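Local coordinates for monosaccharide-transporting ATPase (Actinobacillus succinogenes, PDB 5DTE), which binds D-allose and is probably the periplasmic solute-binding component of an ABC-type sugar transporter, at residues A[26-36]-A[56-67]; A[138-149]-A[243-251]. All blocks are in the same frame, centred on the assembly; numbering follows the deposited sequence.

Contact 1 (A[26-36]-A[56-67]). With ALL (beta-D-allopyranose), chain E.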
loop_
_atom_site.group_PDB
_atom_site.type_symbol
_atom_site.label_atom_id
_atom_site.label_comp_id
_atom_site.label_asym_id
_atom_site.label_seq_id
_atom_site.Cartn_x
_atom_site.Cartn_y
_atom_site.Cartn_z
ATOM N N LYS A 26 15.695 -11.290 25.478
ATOM C CA LYS A 26 14.861 -11.501 24.297
ATOM C C LYS A 26 14.087 -10.243 23.952
ATOM O O LYS A 26 13.045 -9.987 24.543
ATOM C CB LYS A 26 13.885 -12.656 24.517
ATOM C CG LYS A 26 13.254 -13.200 23.233
ATOM C CD LYS A 26 12.165 -14.250 23.542
ATOM C CE LYS A 26 11.638 -14.985 22.284
ATOM N NZ LYS A 26 10.296 -15.665 22.492
ATOM N N PRO A 27 14.588 -9.465 22.977
ATOM C CA PRO A 27 14.098 -8.116 22.674
ATOM C C PRO A 27 12.626 -8.108 22.306
ATOM O O PRO A 27 12.183 -8.995 21.580
ATOM C CB PRO A 27 14.955 -7.686 21.478
ATOM C CG PRO A 27 16.105 -8.614 21.451
ATOM C CD PRO A 27 15.593 -9.904 21.997
ATOM N N GLN A 28 11.897 -7.109 22.795
ATOM C CA GLN A 28 10.438 -7.035 22.666
ATOM C C GLN A 28 10.018 -5.879 21.754
ATOM O O GLN A 28 10.182 -4.713 22.120
ATOM C CB GLN A 28 9.810 -6.890 24.058
ATOM C CG GLN A 28 8.347 -6.517 24.063
ATOM C CD GLN A 28 7.756 -6.487 25.461
ATOM O OE1 GLN A 28 7.403 -5.430 25.988
ATOM N NE2 GLN A 28 7.646 -7.655 26.069
ATOM N N ILE A 29 9.503 -6.207 20.563
ATOM C CA ILE A 29 9.236 -5.212 19.511
ATOM C C ILE A 29 7.748 -5.076 19.214
ATOM O O ILE A 29 7.054 -6.072 19.119
ATOM C CB ILE A 29 9.965 -5.565 18.195
ATOM C CG1 ILE A 29 11.478 -5.392 18.370
ATOM C CG2 ILE A 29 9.456 -4.692 17.049
ATOM C CD1 ILE A 29 12.250 -5.229 17.086
ATOM N N ALA A 30 7.250 -3.848 19.080
ATOM C CA ALA A 30 5.834 -3.664 18.809
ATOM C C ALA A 30 5.611 -3.395 17.324
ATOM O O ALA A 30 6.377 -2.672 16.684
ATOM C CB ALA A 30 5.252 -2.536 19.663
ATOM N N LEU A 31 4.563 -4.014 16.786
ATOM C CA LEU A 31 4.098 -3.752 15.438
ATOM C C LEU A 31 2.702 -3.145 15.535
ATOM O O LEU A 31 1.776 -3.782 16.021
ATOM C CB LEU A 31 4.082 -5.032 14.613
ATOM C CG LEU A 31 3.547 -4.862 13.195
ATOM C CD1 LEU A 31 4.416 -3.860 12.453
ATOM C CD2 LEU A 31 3.495 -6.198 12.448
ATOM N N LEU A 32 2.551 -1.906 15.093
ATOM C CA LEU A 32 1.293 -1.198 15.292
ATOM C C LEU A 32 0.661 -0.839 13.966
ATOM O O LEU A 32 1.182 -0.018 13.214
ATOM C CB LEU A 32 1.517 0.051 16.138
ATOM C CG LEU A 32 2.041 -0.312 17.527
ATOM C CD1 LEU A 32 2.329 0.927 18.338
ATOM C CD2 LEU A 32 1.046 -1.203 18.243
ATOM N N MET A 33 -0.476 -1.458 13.683
ATOM C CA MET A 33 -1.015 -1.448 12.330
ATOM C C MET A 33 -2.345 -0.714 12.215
ATOM O O MET A 33 -3.174 -0.763 13.115
ATOM C CB MET A 33 -1.146 -2.890 11.834
ATOM C CG MET A 33 0.175 -3.617 11.853
ATOM S SD MET A 33 0.074 -5.342 11.422
ATOM C CE MET A 33 -0.344 -5.222 9.692
ATOM N N LYS A 34 -2.539 -0.036 11.090
ATOM C CA LYS A 34 -3.741 0.753 10.878
ATOM C C LYS A 34 -4.966 -0.130 10.636
ATOM O O LYS A 34 -6.104 0.289 10.883
ATOM C CB LYS A 34 -3.534 1.732 9.714
ATOM C CG LYS A 34 -3.212 1.135 8.361
ATOM C CD LYS A 34 -2.623 2.201 7.434
ATOM C CE LYS A 34 -2.868 1.871 5.964
ATOM N NZ LYS A 34 -2.349 2.918 5.036
ATOM N N THR A 35 -4.732 -1.359 10.184
ATOM C CA THR A 35 -5.822 -2.306 9.974
ATOM C C THR A 35 -5.301 -3.734 9.772
ATOM O O THR A 35 -4.115 -3.952 9.548
ATOM C CB THR A 35 -6.706 -1.898 8.750
ATOM O OG1 THR A 35 -7.922 -2.656 8.748
ATOM C CG2 THR A 35 -5.958 -2.098 7.427
ATOM N N LEU A 36 -6.207 -4.696 9.882
ATOM C CA LEU A 36 -5.933 -6.082 9.533
ATOM C C LEU A 36 -7.076 -6.619 8.671
ATOM O O LEU A 36 -7.034 -7.770 8.219
ATOM C CB LEU A 36 -5.767 -6.946 10.781
ATOM C CG LEU A 36 -4.385 -7.146 11.397
ATOM C CD1 LEU A 36 -4.512 -8.118 12.552
ATOM C CD2 LEU A 36 -3.363 -7.648 10.377
ATOM N N ASP A 56 14.196 -14.728 16.904
ATOM C CA ASP A 56 14.033 -14.843 18.355
ATOM C C ASP A 56 13.541 -13.540 19.020
ATOM O O ASP A 56 13.993 -13.163 20.105
ATOM C CB ASP A 56 15.353 -15.312 18.979
ATOM C CG ASP A 56 15.542 -16.819 18.868
ATOM O OD1 ASP A 56 14.566 -17.545 19.131
ATOM O OD2 ASP A 56 16.650 -17.284 18.521
ATOM N N ILE A 57 12.602 -12.874 18.354
ATOM C CA ILE A 57 12.005 -11.620 18.821
ATOM C C ILE A 57 10.621 -11.866 19.434
ATOM O O ILE A 57 9.821 -12.620 18.874
ATOM C CB ILE A 57 11.888 -10.588 17.645
ATOM C CG1 ILE A 57 13.247 -9.982 17.335
ATOM C CG2 ILE A 57 10.921 -9.464 17.965
ATOM C CD1 ILE A 57 13.844 -9.307 18.521
ATOM N N ASP A 58 10.343 -11.243 20.580
ATOM C CA ASP A 58 8.988 -11.239 21.136
ATOM C C ASP A 58 8.187 -10.136 20.454
ATOM O O ASP A 58 8.491 -8.962 20.632
ATOM C CB ASP A 58 8.996 -11.045 22.663
ATOM C CG ASP A 58 9.124 -12.372 23.440
ATOM O OD1 ASP A 58 8.959 -13.464 22.836
ATOM O OD2 ASP A 58 9.386 -12.322 24.665
ATOM N N LEU A 59 7.171 -10.513 19.674
ATOM C CA LEU A 59 6.455 -9.562 18.804
ATOM C C LEU A 59 5.023 -9.202 19.248
ATOM O O LEU A 59 4.172 -10.076 19.431
ATOM C CB LEU A 59 6.401 -10.106 17.378
ATOM C CG LEU A 59 5.733 -9.126 16.430
ATOM C CD1 LEU A 59 6.720 -8.015 16.102
ATOM C CD2 LEU A 59 5.247 -9.838 15.184
ATOM N N ILE A 60 4.763 -7.904 19.385
ATOM C CA ILE A 60 3.502 -7.419 19.942
ATOM C C ILE A 60 2.652 -6.673 18.932
ATOM O O ILE A 60 2.890 -5.494 18.676
ATOM C CB ILE A 60 3.741 -6.476 21.134
ATOM C CG1 ILE A 60 4.903 -6.973 21.996
ATOM C CG2 ILE A 60 2.478 -6.321 21.944
ATOM C CD1 ILE A 60 4.974 -6.288 23.337
ATOM N N VAL A 61 1.642 -7.345 18.386
ATOM C CA VAL A 61 0.764 -6.738 17.382
ATOM C C VAL A 61 -0.480 -6.087 17.986
ATOM O O VAL A 61 -1.233 -6.719 18.725
ATOM C CB VAL A 61 0.309 -7.774 16.335
ATOM C CG1 VAL A 61 -0.681 -7.142 15.391
ATOM C CG2 VAL A 61 1.514 -8.328 15.584
ATOM N N GLN A 62 -0.680 -4.812 17.673
ATOM C CA GLN A 62 -1.894 -4.103 18.060
ATOM C C GLN A 62 -2.421 -3.387 16.846
ATOM O O GLN A 62 -1.676 -2.734 16.128
ATOM C CB GLN A 62 -1.650 -3.104 19.192
ATOM C CG GLN A 62 -0.895 -3.663 20.382
ATOM C CD GLN A 62 -1.332 -3.019 21.682
ATOM O OE1 GLN A 62 -2.306 -2.263 21.713
ATOM N NE2 GLN A 62 -0.623 -3.321 22.765
ATOM N N VAL A 63 -3.717 -3.503 16.631
ATOM C CA VAL A 63 -4.339 -2.983 15.441
ATOM C C VAL A 63 -5.309 -1.886 15.849
ATOM O O VAL A 63 -5.957 -1.976 16.892
ATOM C CB VAL A 63 -5.020 -4.127 14.684
ATOM C CG1 VAL A 63 -5.842 -3.650 13.516
ATOM C CG2 VAL A 63 -3.952 -5.080 14.219
ATOM N N ALA A 64 -5.354 -0.822 15.055
ATOM C CA ALA A 64 -6.329 0.241 15.226
ATOM C C ALA A 64 -7.714 -0.268 14.833
ATOM O O ALA A 64 -7.830 -1.201 14.025
ATOM C CB ALA A 64 -5.938 1.453 14.388
ATOM N N GLU A 65 -8.767 0.340 15.384
ATOM C CA GLU A 65 -10.110 -0.193 15.175
ATOM C C GLU A 65 -10.710 0.224 13.832
ATOM O O GLU A 65 -10.984 -0.631 13.000
ATOM C CB GLU A 65 -11.016 0.188 16.344
ATOM C CG GLU A 65 -10.737 -0.683 17.569
ATOM C CD GLU A 65 -11.430 -0.210 18.822
ATOM O OE1 GLU A 65 -12.681 -0.206 18.840
ATOM O OE2 GLU A 65 -10.714 0.145 19.787
ATOM N N LYS A 66 -10.918 1.503 13.575
ATOM C CA LYS A 66 -11.228 1.835 12.189
ATOM C C LYS A 66 -9.905 2.177 11.501
ATOM O O LYS A 66 -8.932 2.599 12.148
ATOM C CB LYS A 66 -12.294 2.954 12.045
ATOM C CG LYS A 66 -12.129 4.218 12.871
ATOM C CD LYS A 66 -13.277 5.205 12.591
ATOM C CE LYS A 66 -13.049 6.578 13.243
ATOM N NZ LYS A 66 -12.260 7.543 12.411
ATOM N N GLU A 67 -9.852 1.929 10.197
ATOM C CA GLU A 67 -8.614 2.111 9.464
ATOM C C GLU A 67 -8.215 3.569 9.504
ATOM O O GLU A 67 -7.034 3.878 9.581
ATOM C CB GLU A 67 -8.749 1.631 8.021
ATOM C CG GLU A 67 -7.406 1.525 7.312
ATOM C CD GLU A 67 -7.493 0.929 5.912
ATOM O OE1 GLU A 67 -6.512 1.084 5.152
ATOM O OE2 GLU A 67 -8.531 0.314 5.570
HETATM C C1 ALL E . -1.738 1.236 1.565
HETATM C C2 ALL E . -0.880 -0.001 1.385
HETATM C C3 ALL E . -1.628 -1.123 0.767
HETATM C C4 ALL E . -2.966 -1.341 1.402
HETATM C C5 ALL E . -3.744 -0.039 1.323
HETATM C C6 ALL E . -5.173 -0.162 1.742
HETATM O O1 ALL E . -1.105 2.176 2.344
HETATM O O2 ALL E . 0.212 0.348 0.507
HETATM O O3 ALL E . -1.851 -0.815 -0.644
HETATM O O4 ALL E . -3.670 -2.391 0.721
HETATM O O5 ALL E . -3.059 0.917 2.183
HETATM O O6 ALL E . -5.235 -0.325 3.143
#
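Lys34 places its CG between the backbone N and the carbonyl carbon (chi1 60°) and then runs out straight, while Glu67 has CG anti to its N (chi1 -168°) and is likewise extended; the two chains slant past each other with CE of Lys34 3.8 Å from OE1 of Glu67. Both heads end at the allopyranose. Lys34 NZ donates to sugar O1 at 3.1 Å, and sugar O6 donates to Glu67 OE1 at 2.8 Å. The ammonium and carboxylate lie too far apart for a salt bridge, but their opposite charges may still steady each other. Thr35 flanks the carboxylate, its CG2 3.7 Å from CD of Glu67.

Behind this pair, strands 28-33 and 58-63 run parallel in an unbroken ladder. Seven backbone bonds alternate from Asp58 N to Pro27 O up to Ala64 N to Met33 O. Ile29, Leu31 and Met33 line one face with Leu59, Val61 and Val63, the face on which helix 39-54 sets Phe41 against Met33. On the other, Ile60 CD1 rests 3.5 Å from Gln28 CG, and Leu32 CD2 lies alongside CB of Gln62; Met80 of helix 70-82 touches Leu32 and Gln62. At the far end a stretched Lys26 crosses Asp58 at about a right angle, and its NZ forms a salt bridge with OD1 at 2.6 Å, on the syn side and 34° out of the carboxylate plane.

This is a beta-alpha-beta unit, strand 28-33, helix 39-54 and strand 58-63, at the edge of a parallel sheet whose carboxy-terminal loops hold the sugar, as in periplasmic sugar-binding proteins.

Contact 2 (A[138-149]-A[243-251]). With ALL (beta-D-allopyranose), chain E.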
loop_
_atom_site.group_PDB
_atom_site.type_symbol
_atom_site.label_atom_id
_atom_site.label_comp_id
_atom_site.label_asym_id
_atom_site.label_seq_id
_atom_site.Cartn_x
_atom_site.Cartn_y
_atom_site.Cartn_z
ATOM N N ASN A 138 5.491 4.498 -4.419
ATOM C CA ASN A 138 4.132 4.219 -4.872
ATOM C C ASN A 138 3.841 4.989 -6.150
ATOM O O ASN A 138 3.002 4.582 -6.950
ATOM C CB ASN A 138 3.105 4.544 -3.783
ATOM C CG ASN A 138 3.205 3.609 -2.578
ATOM O OD1 ASN A 138 3.237 2.388 -2.720
ATOM N ND2 ASN A 138 3.264 4.185 -1.392
ATOM N N PHE A 139 4.563 6.083 -6.360
ATOM C CA PHE A 139 4.432 6.851 -7.601
ATOM C C PHE A 139 4.882 6.007 -8.764
ATOM O O PHE A 139 4.149 5.829 -9.748
ATOM C CB PHE A 139 5.252 8.137 -7.547
ATOM C CG PHE A 139 5.211 8.949 -8.813
ATOM C CD1 PHE A 139 4.235 9.921 -8.997
ATOM C CD2 PHE A 139 6.179 8.769 -9.801
ATOM C CE1 PHE A 139 4.215 10.689 -10.152
ATOM C CE2 PHE A 139 6.175 9.534 -10.959
ATOM C CZ PHE A 139 5.188 10.491 -11.144
ATOM N N ASN A 140 6.105 5.502 -8.625
ATOM C CA ASN A 140 6.699 4.593 -9.585
ATOM C C ASN A 140 5.864 3.312 -9.789
ATOM O O ASN A 140 5.653 2.864 -10.932
ATOM C CB ASN A 140 8.108 4.245 -9.130
ATOM C CG ASN A 140 9.026 3.959 -10.280
ATOM O OD1 ASN A 140 9.582 2.861 -10.384
ATOM N ND2 ASN A 140 9.187 4.947 -11.172
ATOM N N GLY A 141 5.391 2.740 -8.678
ATOM C CA GLY A 141 4.557 1.558 -8.711
ATOM C C GLY A 141 3.339 1.747 -9.590
ATOM O O GLY A 141 3.045 0.887 -10.421
ATOM N N GLY A 142 2.640 2.873 -9.406
ATOM C CA GLY A 142 1.499 3.231 -10.233
ATOM C C GLY A 142 1.869 3.538 -11.685
ATOM O O GLY A 142 1.183 3.113 -12.629
ATOM N N TYR A 143 2.947 4.290 -11.878
ATOM C CA TYR A 143 3.462 4.509 -13.216
ATOM C C TYR A 143 3.699 3.177 -13.906
ATOM O O TYR A 143 3.183 2.934 -14.986
ATOM C CB TYR A 143 4.759 5.312 -13.182
ATOM C CG TYR A 143 5.414 5.491 -14.546
ATOM C CD1 TYR A 143 4.992 6.497 -15.417
ATOM C CD2 TYR A 143 6.456 4.654 -14.961
ATOM C CE1 TYR A 143 5.584 6.666 -16.651
ATOM C CE2 TYR A 143 7.054 4.820 -16.204
ATOM C CZ TYR A 143 6.616 5.827 -17.041
ATOM O OH TYR A 143 7.208 5.997 -18.274
ATOM N N LEU A 144 4.473 2.305 -13.275
ATOM C CA LEU A 144 4.701 0.986 -13.851
ATOM C C LEU A 144 3.387 0.233 -14.092
ATOM O O LEU A 144 3.259 -0.456 -15.090
ATOM C CB LEU A 144 5.625 0.156 -12.955
ATOM C CG LEU A 144 7.138 0.416 -12.980
ATOM C CD1 LEU A 144 7.805 -0.092 -11.694
ATOM C CD2 LEU A 144 7.778 -0.232 -14.193
ATOM N N GLU A 145 2.416 0.377 -13.191
ATOM C CA GLU A 145 1.164 -0.372 -13.272
ATOM C C GLU A 145 0.239 0.193 -14.341
ATOM O O GLU A 145 -0.445 -0.556 -15.037
ATOM C CB GLU A 145 0.433 -0.380 -11.917
ATOM C CG GLU A 145 -0.995 -0.988 -11.967
ATOM C CD GLU A 145 -1.866 -0.651 -10.754
ATOM O OE1 GLU A 145 -1.345 -0.465 -9.631
ATOM O OE2 GLU A 145 -3.095 -0.584 -10.918
ATOM N N ALA A 146 0.194 1.514 -14.462
ATOM C CA ALA A 146 -0.654 2.123 -15.481
ATOM C C ALA A 146 -0.090 1.812 -16.858
ATOM O O ALA A 146 -0.813 1.451 -17.787
ATOM C CB ALA A 146 -0.756 3.622 -15.270
ATOM N N LYS A 147 1.226 1.927 -16.953
ATOM C CA LYS A 147 1.939 1.759 -18.205
ATOM C C LYS A 147 1.673 0.394 -18.797
ATOM O O LYS A 147 1.553 0.260 -20.012
ATOM C CB LYS A 147 3.441 1.969 -18.005
ATOM C CG LYS A 147 4.172 2.341 -19.281
ATOM C CD LYS A 147 5.478 3.061 -18.991
ATOM C CE LYS A 147 6.251 3.318 -20.272
ATOM N NZ LYS A 147 5.331 3.606 -21.406
ATOM N N ASN A 148 1.559 -0.608 -17.935
ATOM C CA ASN A 148 1.354 -1.981 -18.369
ATOM C C ASN A 148 -0.048 -2.186 -18.946
ATOM O O ASN A 148 -0.225 -2.862 -19.962
ATOM C CB ASN A 148 1.602 -2.926 -17.198
ATOM C CG ASN A 148 1.608 -4.384 -17.605
ATOM O OD1 ASN A 148 0.610 -5.090 -17.443
ATOM N ND2 ASN A 148 2.745 -4.852 -18.118
ATOM N N LEU A 149 -1.036 -1.578 -18.298
ATOM C CA LEU A 149 -2.426 -1.622 -18.740
ATOM C C LEU A 149 -2.651 -0.775 -19.995
ATOM O O LEU A 149 -3.459 -1.135 -20.856
ATOM C CB LEU A 149 -3.343 -1.140 -17.613
ATOM C CG LEU A 149 -4.838 -0.920 -17.875
ATOM C CD1 LEU A 149 -5.590 -2.249 -17.874
ATOM C CD2 LEU A 149 -5.436 0.078 -16.869
ATOM N N LYS A 243 -13.424 -7.396 -22.039
ATOM C CA LYS A 243 -13.626 -6.177 -22.812
ATOM C C LYS A 243 -13.139 -4.954 -22.045
ATOM O O LYS A 243 -12.890 -3.903 -22.624
ATOM C CB LYS A 243 -15.103 -6.034 -23.191
ATOM C CG LYS A 243 -15.468 -6.694 -24.529
ATOM C CD LYS A 243 -16.730 -7.538 -24.482
ATOM C CE LYS A 243 -16.894 -8.307 -25.799
ATOM N NZ LYS A 243 -18.308 -8.768 -26.099
ATOM N N VAL A 244 -12.997 -5.097 -20.734
ATOM C CA VAL A 244 -12.344 -4.070 -19.922
ATOM C C VAL A 244 -11.250 -4.725 -19.084
ATOM O O VAL A 244 -11.492 -5.703 -18.373
ATOM C CB VAL A 244 -13.336 -3.314 -18.982
ATOM C CG1 VAL A 244 -12.608 -2.237 -18.208
ATOM C CG2 VAL A 244 -14.489 -2.707 -19.760
ATOM N N LEU A 245 -10.043 -4.192 -19.179
ATOM C CA LEU A 245 -8.922 -4.756 -18.443
ATOM C C LEU A 245 -8.633 -3.940 -17.185
ATOM O O LEU A 245 -8.645 -2.712 -17.202
ATOM C CB LEU A 245 -7.685 -4.835 -19.335
ATOM C CG LEU A 245 -7.950 -5.458 -20.704
ATOM C CD1 LEU A 245 -6.666 -5.506 -21.551
ATOM C CD2 LEU A 245 -8.574 -6.832 -20.537
ATOM N N VAL A 246 -8.367 -4.646 -16.094
ATOM C CA VAL A 246 -8.233 -4.039 -14.780
ATOM C C VAL A 246 -6.802 -4.254 -14.262
ATOM O O VAL A 246 -6.219 -5.320 -14.472
ATOM C CB VAL A 246 -9.309 -4.636 -13.817
ATOM C CG1 VAL A 246 -9.210 -4.083 -12.388
ATOM C CG2 VAL A 246 -10.705 -4.408 -14.401
ATOM N N SER A 247 -6.231 -3.226 -13.634
ATOM C CA SER A 247 -4.959 -3.362 -12.925
ATOM C C SER A 247 -5.132 -3.033 -11.437
ATOM O O SER A 247 -5.912 -2.141 -11.068
ATOM C CB SER A 247 -3.891 -2.461 -13.547
ATOM O OG SER A 247 -4.345 -1.123 -13.608
ATOM N N GLY A 248 -4.406 -3.759 -10.587
ATOM C CA GLY A 248 -4.467 -3.547 -9.153
ATOM C C GLY A 248 -3.107 -3.296 -8.545
ATOM O O GLY A 248 -2.122 -3.102 -9.255
ATOM N N TYR A 249 -3.045 -3.323 -7.217
ATOM C CA TYR A 249 -1.826 -2.934 -6.504
ATOM C C TYR A 249 -1.777 -3.537 -5.112
ATOM O O TYR A 249 -2.656 -3.235 -4.316
ATOM C CB TYR A 249 -1.738 -1.415 -6.398
ATOM C CG TYR A 249 -0.366 -0.889 -6.077
ATOM C CD1 TYR A 249 0.397 -0.250 -7.057
ATOM C CD2 TYR A 249 0.174 -1.019 -4.802
ATOM C CE1 TYR A 249 1.665 0.242 -6.779
ATOM C CE2 TYR A 249 1.454 -0.526 -4.510
ATOM C CZ TYR A 249 2.187 0.108 -5.506
ATOM O OH TYR A 249 3.441 0.599 -5.232
ATOM N N ASP A 250 -0.768 -4.392 -4.877
ATOM C CA ASP A 250 -0.354 -4.973 -3.580
ATOM C C ASP A 250 0.201 -6.389 -3.793
ATOM O O ASP A 250 1.170 -6.808 -3.142
ATOM C CB ASP A 250 -1.485 -5.041 -2.536
ATOM C CG ASP A 250 -1.731 -3.712 -1.843
ATOM O OD1 ASP A 250 -0.969 -2.761 -2.090
ATOM O OD2 ASP A 250 -2.702 -3.616 -1.069
ATOM N N GLY A 251 -0.444 -7.133 -4.686
ATOM C CA GLY A 251 -0.054 -8.503 -4.967
ATOM C C GLY A 251 -0.620 -9.577 -4.047
ATOM O O GLY A 251 0.021 -10.614 -3.852
HETATM C C1 ALL E . -1.738 1.236 1.565
HETATM C C2 ALL E . -0.880 -0.001 1.385
HETATM C C3 ALL E . -1.628 -1.123 0.767
HETATM C C4 ALL E . -2.966 -1.341 1.402
HETATM C C5 ALL E . -3.744 -0.039 1.323
HETATM C C6 ALL E . -5.173 -0.162 1.742
HETATM O O1 ALL E . -1.105 2.176 2.344
HETATM O O2 ALL E . 0.212 0.348 0.507
HETATM O O3 ALL E . -1.851 -0.815 -0.644
HETATM O O4 ALL E . -3.670 -2.391 0.721
HETATM O O5 ALL E . -3.059 0.917 2.183
HETATM O O6 ALL E . -5.235 -0.325 3.143
#
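Glu145 OE2 accepts a hydrogen bond from Ser247 OG at 3.0 Å on its anti lone pair, the one turned away from OE1. This is the hydrogen bond that ties the buried glutamate of helix 138-152 to strand 245-247. Glu145 reaches it by holding CG anti to its backbone N (chi1 172°) and extending from there, which brings CG to 3.6 Å from Ser247 CB. The other oxygen, OE1, comes in at the edge of the Tyr249 ring and in its plane, nearest CD1, with the carboxylate turned 40° against the ring.

The tyrosine ring sits against the first turns of the helix, slanting across it. Its CE1 edge faces backbone at Gly141 and the neighbouring Gly142, 3.6 Å from Gly141 C; the missing side chain of Gly141 lets the ring come this close. Farther out, Tyr249 OH is 3.1 Å from Asn138 OD1, the two side chains crossing at about a right angle. That amide oxygen accepts a hydrogen bond from Arg174 NH2, and Arg174 itself binds the sugar, so Asn138 is a second-shell residue. One turn beyond Glu145, Leu149 covers the start of the strand: CD1 packs 3.6 Å from Leu245 CB, and CD2 lies near Ser247 OG.

Helix and strand run nearly antiparallel, 169° between directions, with axes 8.8 Å apart. Just past Tyr249 the chain delivers Asp250 to the allopyranose, whose O3 donates to OD1 at 2.6 Å and whose O4 donates to OD2. A helix laid on the edge strand of a parallel sheet, with a ligand-binding aspartate a few residues beyond the start of that strand, is the alpha/beta layering of a sugar-binding lobe in periplasmic binding proteins.

The two contacts lie on opposite sides of the centre of the chain: contact 1 pairs two strands of the six-stranded sheet, contact 2 sets a helix on the edge strand of the four-stranded one. Their centres are 30 Å apart and their nearest atoms about 9 Å, so they do not touch directly. The allopyranose bridges the gap: residues 26-36 and 56-67 hold it through O1 and O6, whereas residues 243-251 take O3 and O4. Asp116 and Arg174 add further hydrogen bonds. Gripping one sugar from both sides is consistent with the closed, ligand-bound state of a two-lobed periplasmic binding protein.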